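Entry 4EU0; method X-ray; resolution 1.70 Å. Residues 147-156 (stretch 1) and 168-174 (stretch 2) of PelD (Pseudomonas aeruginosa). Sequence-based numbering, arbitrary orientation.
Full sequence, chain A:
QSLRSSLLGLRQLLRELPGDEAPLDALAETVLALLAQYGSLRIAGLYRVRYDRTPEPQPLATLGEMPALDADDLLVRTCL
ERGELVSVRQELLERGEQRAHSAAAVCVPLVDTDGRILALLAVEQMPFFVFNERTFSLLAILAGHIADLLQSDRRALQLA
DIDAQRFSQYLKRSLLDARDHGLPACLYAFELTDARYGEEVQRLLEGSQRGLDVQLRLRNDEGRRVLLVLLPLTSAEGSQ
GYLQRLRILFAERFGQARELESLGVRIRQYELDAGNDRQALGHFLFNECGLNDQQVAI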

# COMPACT_ATOMS: atom_id res chain seq x y z
N ALA A 147 0.18 8.75 -0.55
CA ALA A 147 -0.21 9.16 -1.89
C ALA A 147 -1.27 8.23 -2.49
O ALA A 147 -2.22 8.71 -3.12
N ASP A 148 -1.10 6.92 -2.30
CA ASP A 148 -2.06 5.93 -2.80
C ASP A 148 -3.43 6.10 -2.17
O ASP A 148 -4.45 6.01 -2.85
N LEU A 149 -3.42 6.32 -0.86
CA LEU A 149 -4.65 6.46 -0.09
C LEU A 149 -5.49 7.66 -0.55
O LEU A 149 -6.73 7.62 -0.52
N LEU A 150 -4.82 8.72 -1.00
CA LEU A 150 -5.49 9.93 -1.47
C LEU A 150 -6.18 9.74 -2.82
O LEU A 150 -7.09 10.50 -3.17
N GLN A 151 -5.78 8.72 -3.57
CA GLN A 151 -6.29 8.49 -4.93
C GLN A 151 -7.63 7.76 -5.02
O GLN A 151 -8.10 7.44 -6.12
N SER A 152 -8.27 7.52 -3.87
CA SER A 152 -9.58 6.84 -3.85
C SER A 152 -10.72 7.65 -4.49
O SER A 152 -11.78 7.10 -4.82
N ASP A 153 -10.51 8.95 -4.67
CA ASP A 153 -11.49 9.81 -5.35
C ASP A 153 -11.45 9.68 -6.88
O ASP A 153 -12.10 10.45 -7.59
N ARG A 154 -10.67 8.72 -7.38
CA ARG A 154 -10.49 8.52 -8.82
C ARG A 154 -11.11 7.20 -9.32
O ARG A 154 -11.28 7.00 -10.52
N ARG A 155 -11.45 6.33 -8.37
CA ARG A 155 -12.04 5.03 -8.68
C ARG A 155 -13.37 5.15 -9.42
O ARG A 155 -13.74 4.27 -10.19
N ALA A 156 -14.05 6.28 -9.19
CA ALA A 156 -15.38 6.55 -9.75
C ALA A 156 -15.39 6.72 -11.27
O ALA A 156 -16.46 6.73 -11.88
N SER A 168 -5.38 -4.21 -7.28
CA SER A 168 -4.35 -3.82 -8.24
C SER A 168 -3.40 -2.77 -7.67
O SER A 168 -2.17 -2.92 -7.73
N GLN A 169 -3.96 -1.71 -7.11
CA GLN A 169 -3.15 -0.67 -6.48
C GLN A 169 -2.28 -1.19 -5.34
O GLN A 169 -1.08 -0.96 -5.33
N TYR A 170 -2.88 -1.89 -4.38
CA TYR A 170 -2.15 -2.42 -3.24
C TYR A 170 -1.05 -3.40 -3.66
O TYR A 170 0.04 -3.37 -3.11
N LEU A 171 -1.34 -4.25 -4.64
CA LEU A 171 -0.34 -5.18 -5.16
C LEU A 171 0.85 -4.44 -5.76
O LEU A 171 2.00 -4.77 -5.48
N LYS A 172 0.58 -3.41 -6.56
CA LYS A 172 1.69 -2.67 -7.18
C LYS A 172 2.51 -1.98 -6.10
O LYS A 172 3.73 -2.00 -6.14
N ARG A 173 1.83 -1.38 -5.13
CA ARG A 173 2.56 -0.75 -4.03
C ARG A 173 3.42 -1.77 -3.28
O ARG A 173 4.57 -1.49 -2.95
N SER A 174 2.87 -2.95 -3.02
CA SER A 174 3.66 -3.99 -2.38
C SER A 174 4.86 -4.46 -3.21
O SER A 174 5.92 -4.78 -2.65

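Stretch 2 is helical throughout, and its contact with stretch 1 is small, about 309 Å² summed over both sides. The backbones stay well apart, with the CA atoms of Asp 148 and Gln 169 the nearest pair at 7.6 Å, and side chains make up most of the contact between them. The i to i+4 bonding, seen in Lys 172 N to Ser 168 O at 3.0 Å and Arg 173 N to Gln 169 O at 2.9 Å, confirms the regular helix, on which Gln 169 and Arg 173 lie four residues apart and both point toward stretch 1.

Ser 168, with chi1 in t, opens the stretch and lies out of reach of stretch 1. The contact begins at Gln 169, whose CA-to-CB bond points toward stretch 1. With chi1 and chi2 both t, the chain is extended and carries its amide up to the backbone of Asp 148. There Gln 169 OE1 lies 3.0 Å from Asp 148 O, and Gln 169 NE2 lies 3.3 Å from Arg 155 NH2. Oxygen facing oxygen and nitrogen facing nitrogen suggest that the amide is modelled turned over, so the individual polar contacts are best left open. The packing does not depend on that choice: the amide lies between Asp 148 and Arg 155, with Gln 151 at the margin of the Gln 169 side chain. Gln 151 starts toward stretch 2, but its m, m rotamer leads its end away. Arg 155 does the reverse, leaving its backbone sideways and using an m, t, t chain to bring its guanidinium in, with the amide of Gln 169 at the guanidinium edge.

Tyr 170 sets off sideways with chi1 in m, yet its ring reaches back into the contact. Its OH comes within 4.0 Å of CD2 of Leu 149, a leucine in the m, t rotamer whose end likewise swings nearer. Arg 155 NH2 approaches the same ring obliquely, 4.4 Å from Tyr 170 CE2, so this arginine touches two successive residues of the helix. The tyrosine hydroxyl finds its hydrogen bonding elsewhere in the structure.

Leu 171 is out of reach, and Lys 172, all t along its chain, leads its end away.

One helical turn after Gln 169, Arg 173 again points toward stretch 1 and supplies the salt bridge of the contact. Its chi1 is t, but chi2 and chi3 are both p, folding the chain so that the guanidinium presents its edge to the carboxylate of Asp 148. Two nearly straight hydrogen bonds make a bidentate salt bridge: Arg 173 NE to Asp 148 OD2 at 2.7 Å and Arg 173 NH1 to Asp 148 OD1 at 2.9 Å. Asp 148, in m and buried, points toward the helix and meets both Gln 169 and Arg 173. Ser 174 plays no part.

The rule to read here is an i, i+4 pair converging on one aspartate, with Tyr 170 and Arg 155 widening the contact beside it.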

# COMPACT_ATOMS: atom_id res chain seq x y z
CB ALA A 147 1.00 9.24 -2.80
CB ASP A 148 -1.59 4.50 -2.49
CG ASP A 148 -0.37 4.10 -3.26
OD1 ASP A 148 0.03 4.84 -4.20
OD2 ASP A 148 0.19 3.03 -2.92
CB LEU A 149 -4.33 6.52 1.41
CG LEU A 149 -3.91 5.19 2.05
CD1 LEU A 149 -3.52 5.39 3.51
CD2 LEU A 149 -5.01 4.14 1.95
CB LEU A 150 -4.51 11.10 -1.52
CG LEU A 150 -3.85 11.52 -0.20
CD1 LEU A 150 -2.74 12.51 -0.45
CD2 LEU A 150 -4.88 12.10 0.77
CB GLN A 151 -5.24 7.77 -5.79
CG GLN A 151 -4.04 8.63 -6.19
CD GLN A 151 -4.38 9.76 -7.16
OE1 GLN A 151 -5.51 10.25 -7.21
NE2 GLN A 151 -3.39 10.18 -7.94
CB SER A 152 -9.94 6.39 -2.43
OG SER A 152 -10.29 7.49 -1.62
CB ASP A 153 -11.31 11.28 -4.92
CG ASP A 153 -9.96 11.86 -5.34
OD1 ASP A 153 -9.03 11.09 -5.67
OD2 ASP A 153 -9.83 13.11 -5.34
CB ARG A 154 -9.01 8.58 -9.21
CG ARG A 154 -8.36 9.96 -9.09
CD ARG A 154 -9.01 10.97 -10.02
NE ARG A 154 -8.17 12.15 -10.25
CZ ARG A 154 -8.21 13.27 -9.54
NH1 ARG A 154 -9.06 13.39 -8.52
NH2 ARG A 154 -7.40 14.28 -9.84
CB ARG A 155 -12.22 4.21 -7.40
CG ARG A 155 -10.90 3.82 -6.76
CD ARG A 155 -11.07 3.10 -5.44
NE ARG A 155 -9.77 2.67 -4.94
CZ ARG A 155 -9.48 2.45 -3.66
NH1 ARG A 155 -10.40 2.61 -2.72
NH2 ARG A 155 -8.25 2.07 -3.33
CB ALA A 156 -15.98 7.79 -9.08
CB SER A 168 -5.02 -3.30 -9.52
OG SER A 168 -4.05 -3.06 -10.52
CB GLN A 169 -4.01 0.50 -6.00
CG GLN A 169 -3.19 1.62 -5.37
CD GLN A 169 -4.05 2.68 -4.70
OE1 GLN A 169 -3.85 3.89 -4.93
NE2 GLN A 169 -5.00 2.25 -3.87
CB TYR A 170 -3.11 -3.08 -2.24
CG TYR A 170 -3.90 -2.15 -1.33
CD1 TYR A 170 -4.08 -2.47 0.02
CD2 TYR A 170 -4.49 -0.97 -1.81
CE1 TYR A 170 -4.82 -1.63 0.88
CE2 TYR A 170 -5.23 -0.13 -0.95
CZ TYR A 170 -5.39 -0.48 0.38
OH TYR A 170 -6.10 0.33 1.23
CB LEU A 171 -0.95 -6.14 -6.18
CG LEU A 171 0.01 -7.13 -6.86
CD1 LEU A 171 0.71 -8.03 -5.85
CD2 LEU A 171 -0.78 -7.95 -7.87
CB LYS A 172 1.19 -1.65 -8.20
CG LYS A 172 2.34 -1.04 -9.00
CD LYS A 172 1.86 -0.09 -10.08
CE LYS A 172 3.04 0.41 -10.89
NZ LYS A 172 2.62 1.26 -12.04
CB ARG A 173 1.60 -0.06 -3.07
CG ARG A 173 2.31 0.60 -1.88
CD ARG A 173 3.41 1.60 -2.32
NE ARG A 173 2.84 2.71 -3.09
CZ ARG A 173 3.55 3.67 -3.69
NH1 ARG A 173 2.92 4.62 -4.38
NH2 ARG A 173 4.88 3.66 -3.62
CB SER A 174 2.79 -5.17 -1.97
OG SER A 174 2.00 -4.86 -0.83